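Local coordinates for protein N-acetylmuramoyl-L-alanine amidase (Peptoclostridium difficile, PDB 4RN7) that probably hydrolyses the amide bond between N-acetylmuramic acid and L-alanine in cell-wall peptidoglycan, this chain being its zinc-binding Amidase_3 catalytic domain, at residues S44-I49 with G177-L182. Numbering follows the deposited sequence. Where two conformers were deposited one is given.
Sequences SKQKDI and GVLSYL
Q46 and I49, the two ends of a type I beta turn, face L179 and L182 on one side of helix 164-185. The turn closes the link after helix 28-44, and its last residue, I49, opens edge strand 49-53. The backbones stay well apart: the closest CA atoms, those of Q46 and L179, are 9.0 Å from each other. Side chains therefore bridge the gap. I49 and L182 meet end on, methyl to methyl, I49 CD1 lying 3.6 Å from L182 CD1. The same I49 CD1 is 4.1 Å from L179 CD2, so one methyl meets leucines from successive turns of the helix. The Q46 side chain runs roughly perpendicular to that of L179. Its bend at chi2 (-54°) turns a face of the amide to L179, whose CD1 sits over it, 3.9 Å from Q46 CD. The amide nitrogen NE2 turns back to the carbonyl oxygen of K42 in helix 28-44, a hydrogen bond that restrains the amide while the aliphatic CG also lies against L179. Y4 touches both I49 and L182, and V6 and V77 continue the packing onto the sheet. No hydrogen bond or salt bridge joins the two segments. Away from the zinc site, this modest contact of 146 Å² joins helix 164-185, which also packs on strands 4-10 and 77-84, to the turn leading into edge strand 49-53 through van der Waals contacts, with a polar amide at its partly exposed margin.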
ATOM      1  N   SER A  44      10.287   7.371  -7.667  1.00 41.47           N
ATOM      2  CA  SER A  44      11.678   7.805  -7.714  0.59 41.42           C
ATOM      3  C   SER A  44      11.977   8.653  -8.949  1.00 47.59           C
ATOM      4  O   SER A  44      12.964   9.387  -8.970  1.00 53.72           O
ATOM      5  CB  SER A  44      12.624   6.607  -7.647  0.59 43.00           C
ATOM      6  OG  SER A  44      12.715   5.974  -8.907  0.59 44.48           O
ATOM      7  N   LYS A  45      11.115   8.573  -9.960  1.00 47.86           N
ATOM      8  CA  LYS A  45      11.295   9.348 -11.192  1.00 55.63           C
ATOM      9  C   LYS A  45      10.802  10.786 -11.039  1.00 59.22           C
ATOM     10  O   LYS A  45      11.166  11.664 -11.829  1.00 57.94           O
ATOM     11  CB  LYS A  45      10.577   8.677 -12.370  1.00 59.61           C
ATOM     12  CG  LYS A  45      11.119   7.296 -12.736  1.00 62.02           C
ATOM     13  CD  LYS A  45      10.486   6.765 -14.019  1.00 64.58           C
ATOM     14  N   GLN A  46       9.971  11.018 -10.028  1.00 59.01           N
ATOM     15  CA  GLN A  46       9.462  12.355  -9.748  1.00 58.73           C
ATOM     16  C   GLN A  46      10.567  13.226  -9.160  1.00 64.37           C
ATOM     17  O   GLN A  46      11.423  12.738  -8.420  1.00 63.00           O
ATOM     18  CB  GLN A  46       8.264  12.284  -8.804  1.00 54.65           C
ATOM     19  CG  GLN A  46       7.225  11.250  -9.212  1.00 59.58           C
ATOM     20  CD  GLN A  46       6.746  11.441 -10.642  1.00 69.15           C
ATOM     21  OE1 GLN A  46       6.597  12.571 -11.113  1.00 68.69           O
ATOM     22  NE2 GLN A  46       6.509  10.331 -11.341  1.00 65.18           N
ATOM     23  N   LYS A  47      10.551  14.509  -9.509  1.00 74.56           N
ATOM     24  CA  LYS A  47      11.640  15.423  -9.170  1.00 77.75           C
ATOM     25  C   LYS A  47      11.945  15.552  -7.672  1.00 75.22           C
ATOM     26  O   LYS A  47      13.055  15.248  -7.229  1.00 78.20           O
ATOM     27  CB  LYS A  47      11.379  16.806  -9.785  1.00 82.08           C
ATOM     28  CG  LYS A  47       9.920  17.238  -9.764  1.00 79.21           C
ATOM     29  N   ASP A  48      10.962  16.005  -6.900  1.00 66.76           N
ATOM     30  CA  ASP A  48      11.172  16.283  -5.484  1.00 59.08           C
ATOM     31  C   ASP A  48      10.874  15.087  -4.579  1.00 53.17           C
ATOM     32  O   ASP A  48      10.506  15.269  -3.417  1.00 57.22           O
ATOM     33  CB  ASP A  48      10.324  17.481  -5.042  1.00 65.61           C
ATOM     34  CG  ASP A  48      10.851  18.803  -5.571  1.00 80.27           C
ATOM     35  OD1 ASP A  48      11.978  18.825  -6.113  1.00 83.39           O
ATOM     36  OD2 ASP A  48      10.144  19.825  -5.427  1.00 82.46           O
ATOM     37  N   ILE A  49      11.050  13.870  -5.094  1.00 47.00           N
ATOM     38  CA  ILE A  49      10.702  12.674  -4.318  1.00 39.68           C
ATOM     39  C   ILE A  49      11.879  11.727  -4.043  1.00 44.96           C
ATOM     40  O   ILE A  49      12.619  11.365  -4.963  1.00 51.08           O
ATOM     41  CB  ILE A  49       9.597  11.859  -5.015  1.00 41.87           C
ATOM     42  CG1 ILE A  49       8.385  12.741  -5.319  1.00 51.64           C
ATOM     43  CG2 ILE A  49       9.176  10.674  -4.153  1.00 42.18           C
ATOM     44  CD1 ILE A  49       7.565  13.085  -4.096  1.00 46.93           C
ATOM     45  N   GLY A 177      -2.124   9.707  -6.655  1.00 37.81           N
ATOM     46  CA  GLY A 177      -2.802  10.044  -5.413  1.00 37.71           C
ATOM     47  C   GLY A 177      -1.844  10.637  -4.395  1.00 38.38           C
ATOM     48  O   GLY A 177      -2.137  11.645  -3.744  1.00 42.28           O
ATOM     49  N   VAL A 178      -0.688  10.001  -4.252  1.00 36.39           N
ATOM     50  CA  VAL A 178       0.347  10.510  -3.361  1.00 36.70           C
ATOM     51  C   VAL A 178       0.815  11.903  -3.779  1.00 40.95           C
ATOM     52  O   VAL A 178       0.924  12.799  -2.941  1.00 43.17           O
ATOM     53  CB  VAL A 178       1.541   9.558  -3.322  1.00 35.98           C
ATOM     54  CG1 VAL A 178       2.699  10.168  -2.523  1.00 37.25           C
ATOM     55  CG2 VAL A 178       1.118   8.239  -2.721  1.00 34.47           C
ATOM     56  N   LEU A 179       1.085  12.084  -5.070  1.00 40.21           N
ATOM     57  CA  LEU A 179       1.590  13.365  -5.566  1.00 48.22           C
ATOM     58  C   LEU A 179       0.554  14.464  -5.375  1.00 49.91           C
ATOM     59  O   LEU A 179       0.894  15.608  -5.055  1.00 49.58           O
ATOM     60  CB  LEU A 179       1.974  13.263  -7.046  1.00 43.38           C
ATOM     61  CG  LEU A 179       3.178  12.403  -7.421  1.00 42.94           C
ATOM     62  CD1 LEU A 179       3.366  12.360  -8.917  1.00 44.76           C
ATOM     63  CD2 LEU A 179       4.420  12.954  -6.753  1.00 56.35           C
ATOM     64  N   SER A 180      -0.709  14.106  -5.582  1.00 48.67           N
ATOM     65  CA  SER A 180      -1.818  15.030  -5.396  1.00 52.06           C
ATOM     66  C   SER A 180      -1.960  15.430  -3.928  1.00 57.27           C
ATOM     67  O   SER A 180      -2.306  16.572  -3.619  1.00 57.74           O
ATOM     68  CB  SER A 180      -3.112  14.407  -5.908  1.00 51.61           C
ATOM     69  OG  SER A 180      -4.212  15.251  -5.655  1.00 61.83           O
ATOM     70  N   TYR A 181      -1.687  14.493  -3.024  1.00 49.18           N
ATOM     71  CA  TYR A 181      -1.686  14.811  -1.602  1.00 47.46           C
ATOM     72  C   TYR A 181      -0.525  15.746  -1.267  1.00 50.10           C
ATOM     73  O   TYR A 181      -0.726  16.800  -0.659  1.00 53.37           O
ATOM     74  CB  TYR A 181      -1.592  13.543  -0.746  1.00 49.50           C
ATOM     75  CG  TYR A 181      -1.483  13.854   0.734  1.00 48.14           C
ATOM     76  CD1 TYR A 181      -2.606  14.215   1.470  1.00 46.93           C
ATOM     77  CD2 TYR A 181      -0.257  13.811   1.391  1.00 50.32           C
ATOM     78  CE1 TYR A 181      -2.514  14.515   2.820  1.00 49.49           C
ATOM     79  CE2 TYR A 181      -0.158  14.105   2.745  1.00 50.34           C
ATOM     80  CZ  TYR A 181      -1.289  14.459   3.450  1.00 51.64           C
ATOM     81  OH  TYR A 181      -1.197  14.756   4.790  1.00 57.76           O
ATOM     82  N   LEU A 182       0.683  15.347  -1.671  1.00 50.49           N
ATOM     83  CA  LEU A 182       1.919  16.092  -1.407  1.00 53.56           C
ATOM     84  C   LEU A 182       1.933  17.488  -2.026  1.00 59.84           C
ATOM     85  O   LEU A 182       2.538  18.415  -1.479  1.00 59.90           O
ATOM     86  CB  LEU A 182       3.124  15.322  -1.942  1.00 50.08           C
ATOM     87  CG  LEU A 182       3.526  14.005  -1.285  1.00 49.85           C
ATOM     88  CD1 LEU A 182       4.597  13.323  -2.107  1.00 54.00           C
ATOM     89  CD2 LEU A 182       4.022  14.238   0.124  1.00 44.40           C
TER